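Local coordinates for flavin-dependent thymidylate synthase (Thermus thermophilus, PDB 6J61), which probably catalyses the reductive methylation of dUMP to dTMP, taking its methyl group from methylenetetrahydrofolate and using FAD and NADPH for the reduction, at residues A[176-179]-A[180-183]; A[212-215]-A[216-220]; A[223-226]-A[227-231]. All coordinates share one frame; numbering follows the deposited sequence.

Contact 1: A[176-179]-A[180-183]; sequences NLFH and FLKL. With FAD (flavin-adenine dinucleotide), chain E.
His-179 and Leu-183, one helical turn apart, cross obliquely: the methyl CD1 of Leu-183 approaches the imidazole of His-179 at NE2, 3.5 Å away. The histidine CG is anti to the backbone N (chi1 -178°), which swings the ring along the helix to the leucine. NE2 also hydrogen-bonds a phosphate oxygen of another bound FAD, so the branched apolar side chain packs beside a polar group that already has a partner. On a different side of the helix Leu-177 meets Phe-180 at a slant, Leu-177 CD1 lying 4.1 Å from Phe-180 CD2. More loosely, Phe-178 CD1 and Leu-181 CD1 stand 4.4 Å apart. These large apolar residues suit the buried flank, where Leu-177 and Phe-180 also rest on Ile-200 of helix 191-207. The backbone keeps regular i to i+4 bonds, such as Leu-181 N to Leu-177 O at 2.9 Å. Asn-176 points its amide at the cofactor, ND2 donating to the adenine N3A of FAD at 3.0 Å; Asp-173 is a further hydrogen-bond partner of ND2. Helix 174-184 thus lines FAD sites of the ThyX fold, each built from three subunits: Asn-176 meets one cofactor and His-179 another.

Contact 2: A[212-215]-A[216-220]; sequences WAAF and EEHLL
Phe-215 touches two residues of the following turn with its ring. Phe-215 CE1 lies 3.9 Å from CB of Leu-219, the side chains crossing at about a right angle, and Phe-215 CE2 lies 3.9 Å from CD1 of Leu-220. The phenylalanine CG lies opposite the backbone N (chi1 180°), which sets the ring beside that turn, where a flat group can meet both leucines. The other methyl of Leu-220, CD2, reaches Trp-212, 4.0 Å from CZ2 of the indole, so this branched leucine bridges both aromatic side chains. Glu-216 stretches past the same indole, its CD 3.8 Å from Trp-212 NE1, with carboxylate and ring planes 69° apart. What sets both leucines against the phenyl ring is the backbone: Phe-215 O accepts from Leu-219 N at 2.9 Å and from Leu-220 N at 3.0 Å, the donors arriving from opposite faces of the carbonyl plane. The second bond makes the helix end in a wider pi-type turn. Further out, Phe-178 stacks on Phe-215, Met-53 of helix 42-54 packs on it, and Trp-212 lies against Ala-201 and Val-204 of helix 191-207. Among the polar residues, His-218 bonds Asp-50 through NE2, and Glu-217 forms a salt bridge with Arg-227 of the second subunit. The apolar groups thus pack chiefly within the chain, while that foreign arginine is likely to keep Glu-217 ionised.

Contact 3: A[223-226]-A[227-231]; sequences AFLS and RTELR
Glu-229 turns back over the start of its own helix to meet Ser-226, the N-cap residue. Its chain is extended beyond CG (chi2 177°), which carries Glu-229 OE1 to within 3.2 Å of Ser-226 N; the amide donates to it from above the carboxylate plane, at an N-H...O angle of 164°. This is one half of a capping box, the bond from the N3 side chain to the N-cap amide, and a glutamate has the length for it. Ser-226 OG lies 3.3 Å from Glu-229 OE1 as well, and OE1 also forms a salt bridge with Lys-262 NZ of the second subunit. Leu-225 closes the snug part: its CB is 3.8 Å from Glu-229 CB, and its CD2 3.4 Å from Glu-229 OE2, the side chains crossing at about a right angle. The backbone fastens the first turn through Leu-230 N to Ser-226 O at 3.1 Å. Packing is slacker on the other flank, where Leu-225 CB and Leu-230 CD2 stand 4.3 Å apart, and the partly exposed Arg-227 leads off to Glu-217 of the second subunit. With an alanine in place of Glu-229, Ser-226 N would probably lose its acceptor and Lys-262 its charged mate. The carboxylate, set between that lysine and a helix N-terminus, is likely to be held ionised, so one acidic group serves both cap and subunit interface.

How the contacts relate
Measured between centres, contact 1 lies about 4 Å from the middle of the chain, contact 2 about 13 Å out, and contact 3 about 25 Å out in the C-terminal part. Contacts 1 and 2 are single-helix turns on neighbouring helices, 174-184 and 209-220, which touch through aromatic and leucine packing and a probable hydrogen bond from Lys-182 NZ to Leu-219 O. Contact 3 instead joins strand 223-225 to helix 227-236. Chemistry follows place: contact 1 serves the cofactor, contact 2 mixes apolar packing with acidic groups, and contact 3 relies on capping and ion pairs. Contacts 2 and 3 both reach the second subunit, and in contact 3 strand 223-225 also pairs antiparallel with a strand of that subunit.

Contact 1: A[176-179]-A[180-183]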
loop_
_atom_site.group_PDB
_atom_site.type_symbol
_atom_site.label_atom_id
_atom_site.label_comp_id
_atom_site.label_asym_id
_atom_site.label_seq_id
_atom_site.Cartn_x
_atom_site.Cartn_y
_atom_site.Cartn_z
ATOM N N ASN A 176 9.532 0.150 -7.163
ATOM C CA ASN A 176 9.307 -1.091 -6.436
ATOM C C ASN A 176 9.893 -2.308 -7.140
ATOM O O ASN A 176 10.143 -3.342 -6.517
ATOM C CB ASN A 176 7.811 -1.277 -6.182
ATOM C CG ASN A 176 7.309 -0.362 -5.085
ATOM O OD1 ASN A 176 7.681 -0.522 -3.932
ATOM N ND2 ASN A 176 6.487 0.619 -5.442
ATOM N N LEU A 177 10.118 -2.190 -8.441
ATOM C CA LEU A 177 10.698 -3.296 -9.170
ATOM C C LEU A 177 12.180 -3.326 -8.810
ATOM O O LEU A 177 12.762 -4.390 -8.679
ATOM C CB LEU A 177 10.484 -3.106 -10.678
ATOM C CG LEU A 177 10.977 -4.194 -11.639
ATOM C CD1 LEU A 177 10.461 -5.559 -11.209
ATOM C CD2 LEU A 177 10.522 -3.860 -13.047
ATOM N N PHE A 178 12.789 -2.156 -8.638
ATOM C CA PHE A 178 14.204 -2.098 -8.257
ATOM C C PHE A 178 14.370 -2.720 -6.873
ATOM O O PHE A 178 15.347 -3.426 -6.598
ATOM C CB PHE A 178 14.712 -0.651 -8.213
ATOM C CG PHE A 178 15.123 -0.101 -9.554
ATOM C CD1 PHE A 178 15.796 -0.890 -10.467
ATOM C CD2 PHE A 178 14.870 1.229 -9.881
ATOM C CE1 PHE A 178 16.215 -0.367 -11.692
ATOM C CE2 PHE A 178 15.287 1.760 -11.097
ATOM C CZ PHE A 178 15.963 0.959 -12.005
ATOM N N HIS A 179 13.407 -2.435 -6.003
ATOM C CA HIS A 179 13.395 -2.975 -4.655
ATOM C C HIS A 179 13.399 -4.505 -4.772
ATOM O O HIS A 179 14.204 -5.195 -4.145
ATOM C CB HIS A 179 12.134 -2.505 -3.933
ATOM C CG HIS A 179 12.032 -2.972 -2.515
ATOM N ND1 HIS A 179 12.827 -2.469 -1.506
ATOM C CD2 HIS A 179 11.215 -3.880 -1.931
ATOM C CE1 HIS A 179 12.501 -3.046 -0.363
ATOM N NE2 HIS A 179 11.525 -3.905 -0.592
ATOM N N PHE A 180 12.491 -5.018 -5.594
ATOM C CA PHE A 180 12.345 -6.453 -5.837
ATOM C C PHE A 180 13.661 -7.072 -6.301
ATOM O O PHE A 180 14.079 -8.135 -5.827
ATOM C CB PHE A 180 11.264 -6.683 -6.905
ATOM C CG PHE A 180 11.154 -8.107 -7.366
ATOM C CD1 PHE A 180 10.577 -9.071 -6.557
ATOM C CD2 PHE A 180 11.640 -8.484 -8.604
ATOM C CE1 PHE A 180 10.485 -10.388 -6.973
ATOM C CE2 PHE A 180 11.553 -9.798 -9.026
ATOM C CZ PHE A 180 10.972 -10.752 -8.206
ATOM N N LEU A 181 14.304 -6.399 -7.242
ATOM C CA LEU A 181 15.557 -6.867 -7.795
ATOM C C LEU A 181 16.681 -6.877 -6.774
ATOM O O LEU A 181 17.459 -7.823 -6.728
ATOM C CB LEU A 181 15.926 -6.007 -8.989
ATOM C CG LEU A 181 14.983 -6.173 -10.179
ATOM C CD1 LEU A 181 15.365 -5.186 -11.289
ATOM C CD2 LEU A 181 15.068 -7.596 -10.679
ATOM N N LYS A 182 16.761 -5.826 -5.961
ATOM C CA LYS A 182 17.782 -5.720 -4.926
ATOM C C LYS A 182 17.681 -6.892 -3.957
ATOM O O LYS A 182 18.696 -7.434 -3.526
ATOM C CB LYS A 182 17.625 -4.400 -4.166
ATOM C CG LYS A 182 18.568 -4.210 -2.983
ATOM C CD LYS A 182 20.033 -4.290 -3.403
ATOM C CE LYS A 182 20.986 -4.253 -2.193
ATOM N NZ LYS A 182 22.415 -4.519 -2.559
ATOM N N LEU A 183 16.457 -7.290 -3.622
ATOM C CA LEU A 183 16.240 -8.404 -2.707
ATOM C C LEU A 183 16.363 -9.782 -3.349
ATOM O O LEU A 183 16.980 -10.677 -2.784
ATOM C CB LEU A 183 14.867 -8.288 -2.049
ATOM C CG LEU A 183 14.746 -7.192 -0.990
ATOM C CD1 LEU A 183 13.279 -6.973 -0.638
ATOM C CD2 LEU A 183 15.567 -7.581 0.237
HETATM P PA FAD E . 5.957 5.720 1.845
HETATM O O1A FAD E . 4.984 6.644 1.211
HETATM O O2A FAD E . 5.515 5.452 3.380
HETATM O O5B FAD E . 5.949 4.345 1.030
HETATM C C5B FAD E . 7.011 3.518 1.500
HETATM C C4B FAD E . 7.258 2.429 0.457
HETATM O O4B FAD E . 6.056 1.634 0.284
HETATM C C3B FAD E . 7.585 3.036 -0.895
HETATM O O3B FAD E . 8.982 3.255 -1.075
HETATM C C2B FAD E . 7.004 2.027 -1.873
HETATM O O2B FAD E . 7.959 0.994 -2.127
HETATM C C1B FAD E . 5.738 1.511 -1.137
HETATM N N9A FAD E . 4.500 2.281 -1.467
HETATM C C8A FAD E . 3.724 3.004 -0.592
HETATM N N7A FAD E . 2.716 3.545 -1.204
HETATM C C5A FAD E . 2.759 3.215 -2.511
HETATM C C6A FAD E . 1.947 3.498 -3.644
HETATM N N6A FAD E . 0.817 4.290 -3.507
HETATM N N1A FAD E . 2.301 2.982 -4.855
HETATM C C2A FAD E . 3.394 2.213 -4.999
HETATM N N3A FAD E . 4.184 1.923 -3.956
HETATM C C4A FAD E . 3.908 2.396 -2.709
HETATM N N1 FAD E . 8.100 14.591 -3.340
HETATM C C2 FAD E . 7.485 15.412 -4.202
HETATM O O2 FAD E . 6.280 15.266 -4.386
HETATM N N3 FAD E . 8.134 16.398 -4.877
HETATM C C4 FAD E . 9.487 16.621 -4.727
HETATM O O4 FAD E . 10.052 17.510 -5.341
HETATM C C4X FAD E . 10.229 15.731 -3.783
HETATM N N5 FAD E . 11.535 15.839 -3.554
HETATM C C5X FAD E . 12.187 15.014 -2.689
HETATM C C6 FAD E . 13.600 15.169 -2.479
HETATM C C7 FAD E . 14.281 14.334 -1.597
HETATM C C7M FAD E . 15.769 14.540 -1.411
HETATM C C8 FAD E . 13.580 13.305 -0.882
HETATM C C8M FAD E . 14.308 12.389 0.082
HETATM C C9 FAD E . 12.195 13.130 -1.065
HETATM C C9A FAD E . 11.468 13.974 -1.970
HETATM N N10 FAD E . 10.059 13.825 -2.187
HETATM C C10 FAD E . 9.420 14.679 -3.083
HETATM C "C1'" FAD E . 9.256 12.805 -1.490
HETATM C "C2'" FAD E . 9.333 11.416 -2.144
HETATM O "O2'" FAD E . 9.119 11.512 -3.554
HETATM C "C3'" FAD E . 8.283 10.479 -1.487
HETATM O "O3'" FAD E . 6.950 10.920 -1.783
HETATM C "C4'" FAD E . 8.467 10.418 0.054
HETATM O "O4'" FAD E . 9.863 10.473 0.403
HETATM C "C5'" FAD E . 7.875 9.122 0.588
HETATM O "O5'" FAD E . 8.827 8.081 0.372
HETATM P P FAD E . 8.066 6.679 0.354
HETATM O O1P FAD E . 7.001 6.703 -0.686
HETATM O O2P FAD E . 9.145 5.545 0.014
HETATM O O3P FAD E . 7.460 6.390 1.859
#

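Contact 2: A[212-215]-A[216-220]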
loop_
_atom_site.group_PDB
_atom_site.type_symbol
_atom_site.label_atom_id
_atom_site.label_comp_id
_atom_site.label_asym_id
_atom_site.label_seq_id
_atom_site.Cartn_x
_atom_site.Cartn_y
_atom_site.Cartn_z
ATOM N N TRP A 212 18.668 2.281 -14.894
ATOM C CA TRP A 212 19.372 1.080 -14.525
ATOM C C TRP A 212 20.834 1.387 -14.190
ATOM O O TRP A 212 21.416 0.777 -13.284
ATOM C CB TRP A 212 19.298 0.037 -15.646
ATOM C CG TRP A 212 20.134 -1.160 -15.314
ATOM C CD1 TRP A 212 21.472 -1.312 -15.543
ATOM C CD2 TRP A 212 19.729 -2.297 -14.549
ATOM N NE1 TRP A 212 21.927 -2.463 -14.957
ATOM C CE2 TRP A 212 20.877 -3.090 -14.340
ATOM C CE3 TRP A 212 18.509 -2.722 -14.015
ATOM C CZ2 TRP A 212 20.841 -4.284 -13.617
ATOM C CZ3 TRP A 212 18.472 -3.911 -13.296
ATOM C CH2 TRP A 212 19.631 -4.677 -13.103
ATOM N N ALA A 213 21.432 2.321 -14.925
ATOM C CA ALA A 213 22.821 2.665 -14.664
ATOM C C ALA A 213 22.924 3.154 -13.228
ATOM O O ALA A 213 23.796 2.724 -12.480
ATOM C CB ALA A 213 23.297 3.743 -15.620
ATOM N N ALA A 214 22.022 4.040 -12.846
ATOM C CA ALA A 214 22.020 4.577 -11.498
ATOM C C ALA A 214 21.791 3.458 -10.482
ATOM O O ALA A 214 22.490 3.365 -9.466
ATOM C CB ALA A 214 20.924 5.646 -11.364
ATOM N N PHE A 215 20.801 2.617 -10.754
ATOM C CA PHE A 215 20.487 1.514 -9.857
ATOM C C PHE A 215 21.703 0.607 -9.656
ATOM O O PHE A 215 22.040 0.238 -8.540
ATOM C CB PHE A 215 19.314 0.694 -10.413
ATOM C CG PHE A 215 18.932 -0.465 -9.551
ATOM C CD1 PHE A 215 18.321 -0.255 -8.313
ATOM C CD2 PHE A 215 19.232 -1.768 -9.940
ATOM C CE1 PHE A 215 18.023 -1.332 -7.466
ATOM C CE2 PHE A 215 18.934 -2.858 -9.094
ATOM C CZ PHE A 215 18.334 -2.634 -7.859
ATOM N N GLU A 216 22.362 0.251 -10.746
ATOM C CA GLU A 216 23.525 -0.619 -10.674
ATOM C C GLU A 216 24.636 -0.004 -9.813
ATOM O O GLU A 216 25.098 -0.607 -8.844
ATOM C CB GLU A 216 24.027 -0.888 -12.092
ATOM C CG GLU A 216 25.184 -1.838 -12.179
ATOM C CD GLU A 216 25.500 -2.220 -13.613
ATOM O OE1 GLU A 216 25.751 -1.317 -14.448
ATOM O OE2 GLU A 216 25.495 -3.431 -13.902
ATOM N N GLU A 217 25.035 1.212 -10.168
ATOM C CA GLU A 217 26.083 1.940 -9.476
ATOM C C GLU A 217 25.823 2.191 -7.984
ATOM O O GLU A 217 26.653 1.845 -7.144
ATOM C CB GLU A 217 26.314 3.272 -10.209
ATOM C CG GLU A 217 27.331 4.228 -9.587
ATOM C CD GLU A 217 28.680 3.588 -9.315
ATOM O OE1 GLU A 217 29.218 2.877 -10.192
ATOM O OE2 GLU A 217 29.209 3.816 -8.212
ATOM N N HIS A 218 24.668 2.770 -7.663
ATOM C CA HIS A 218 24.319 3.111 -6.287
ATOM C C HIS A 218 23.716 2.041 -5.377
ATOM O O HIS A 218 23.929 2.082 -4.165
ATOM C CB HIS A 218 23.392 4.318 -6.291
ATOM C CG HIS A 218 24.014 5.548 -6.868
ATOM N ND1 HIS A 218 24.953 6.296 -6.191
ATOM C CD2 HIS A 218 23.864 6.138 -8.079
ATOM C CE1 HIS A 218 25.355 7.293 -6.960
ATOM N NE2 HIS A 218 24.711 7.219 -8.111
ATOM N N LEU A 219 22.967 1.092 -5.922
ATOM C CA LEU A 219 22.361 0.086 -5.058
ATOM C C LEU A 219 22.816 -1.345 -5.256
ATOM O O LEU A 219 23.377 -1.944 -4.344
ATOM C CB LEU A 219 20.837 0.150 -5.151
ATOM C CG LEU A 219 20.176 1.389 -4.536
ATOM C CD1 LEU A 219 20.692 1.610 -3.120
ATOM C CD2 LEU A 219 20.488 2.612 -5.378
ATOM N N LEU A 220 22.576 -1.895 -6.437
ATOM C CA LEU A 220 22.961 -3.270 -6.704
ATOM C C LEU A 220 24.426 -3.521 -6.350
ATOM O O LEU A 220 24.739 -4.397 -5.537
ATOM C CB LEU A 220 22.717 -3.605 -8.175
ATOM C CG LEU A 220 22.537 -5.087 -8.507
ATOM C CD1 LEU A 220 21.335 -5.622 -7.762
ATOM C CD2 LEU A 220 22.328 -5.261 -9.995
#

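Contact 3: A[223-226]-A[227-231]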
loop_
_atom_site.group_PDB
_atom_site.type_symbol
_atom_site.label_atom_id
_atom_site.label_comp_id
_atom_site.label_asym_id
_atom_site.label_seq_id
_atom_site.Cartn_x
_atom_site.Cartn_y
_atom_site.Cartn_z
ATOM N N ALA A 223 26.628 -0.941 -1.192
ATOM C CA ALA A 223 26.493 -1.636 0.076
ATOM C C ALA A 223 26.159 -0.652 1.185
ATOM O O ALA A 223 26.578 0.504 1.154
ATOM C CB ALA A 223 27.792 -2.386 0.406
ATOM N N PHE A 224 25.382 -1.111 2.156
ATOM C CA PHE A 224 25.028 -0.264 3.283
ATOM C C PHE A 224 25.970 -0.595 4.435
ATOM O O PHE A 224 26.196 -1.758 4.749
ATOM C CB PHE A 224 23.569 -0.481 3.705
ATOM C CG PHE A 224 23.007 0.669 4.497
ATOM C CD1 PHE A 224 23.322 0.826 5.853
ATOM C CD2 PHE A 224 22.225 1.643 3.872
ATOM C CE1 PHE A 224 22.872 1.937 6.574
ATOM C CE2 PHE A 224 21.768 2.763 4.584
ATOM C CZ PHE A 224 22.094 2.910 5.940
ATOM N N LEU A 225 26.541 0.434 5.046
ATOM C CA LEU A 225 27.458 0.232 6.150
ATOM C C LEU A 225 26.833 0.744 7.423
ATOM O O LEU A 225 26.287 1.846 7.462
ATOM C CB LEU A 225 28.775 0.959 5.891
ATOM C CG LEU A 225 29.448 0.644 4.554
ATOM C CD1 LEU A 225 30.837 1.276 4.509
ATOM C CD2 LEU A 225 29.537 -0.859 4.382
ATOM N N SER A 226 26.918 -0.076 8.462
ATOM C CA SER A 226 26.371 0.250 9.768
ATOM C C SER A 226 27.187 1.374 10.390
ATOM O O SER A 226 28.256 1.713 9.896
ATOM C CB SER A 226 26.450 -0.972 10.672
ATOM O OG SER A 226 27.811 -1.322 10.870
ATOM N N ARG A 227 26.675 1.928 11.487
ATOM C CA ARG A 227 27.333 3.009 12.198
ATOM C C ARG A 227 28.768 2.691 12.617
ATOM O O ARG A 227 29.664 3.526 12.443
ATOM C CB ARG A 227 26.526 3.403 13.435
ATOM C CG ARG A 227 27.239 4.420 14.326
ATOM C CD ARG A 227 26.363 4.844 15.492
ATOM N NE ARG A 227 25.736 3.690 16.132
ATOM C CZ ARG A 227 24.864 3.770 17.132
ATOM N NH1 ARG A 227 24.511 4.953 17.622
ATOM N NH2 ARG A 227 24.330 2.659 17.627
ATOM N N THR A 228 29.001 1.500 13.162
ATOM C CA THR A 228 30.352 1.169 13.588
ATOM C C THR A 228 31.273 1.009 12.385
ATOM O O THR A 228 32.474 1.247 12.481
ATOM C CB THR A 228 30.398 -0.113 14.459
ATOM O OG1 THR A 228 30.128 -1.262 13.651
ATOM C CG2 THR A 228 29.369 -0.029 15.577
ATOM N N GLU A 229 30.715 0.614 11.248
ATOM C CA GLU A 229 31.533 0.472 10.061
ATOM C C GLU A 229 32.004 1.855 9.617
ATOM O O GLU A 229 33.185 2.049 9.333
ATOM C CB GLU A 229 30.751 -0.226 8.945
ATOM C CG GLU A 229 30.954 -1.734 8.926
ATOM C CD GLU A 229 30.127 -2.438 7.864
ATOM O OE1 GLU A 229 28.889 -2.524 8.022
ATOM O OE2 GLU A 229 30.715 -2.903 6.865
ATOM N N LEU A 230 31.087 2.816 9.572
ATOM C CA LEU A 230 31.435 4.180 9.181
ATOM C C LEU A 230 32.439 4.766 10.179
ATOM O O LEU A 230 33.272 5.598 9.832
ATOM C CB LEU A 230 30.178 5.058 9.152
ATOM C CG LEU A 230 29.132 4.779 8.070
ATOM C CD1 LEU A 230 27.901 5.635 8.307
ATOM C CD2 LEU A 230 29.729 5.070 6.705
ATOM N N ARG A 231 32.339 4.321 11.426
ATOM C CA ARG A 231 33.213 4.784 12.496
ATOM C C ARG A 231 34.632 4.234 12.317
ATOM O O ARG A 231 35.609 4.869 12.715
ATOM C CB ARG A 231 32.626 4.351 13.843
ATOM C CG ARG A 231 33.446 4.727 15.058
ATOM C CD ARG A 231 32.612 4.591 16.316
ATOM N NE ARG A 231 31.684 5.701 16.452
ATOM C CZ ARG A 231 30.571 5.658 17.180
ATOM N NH1 ARG A 231 30.250 4.551 17.838
ATOM N NH2 ARG A 231 29.778 6.723 17.250
#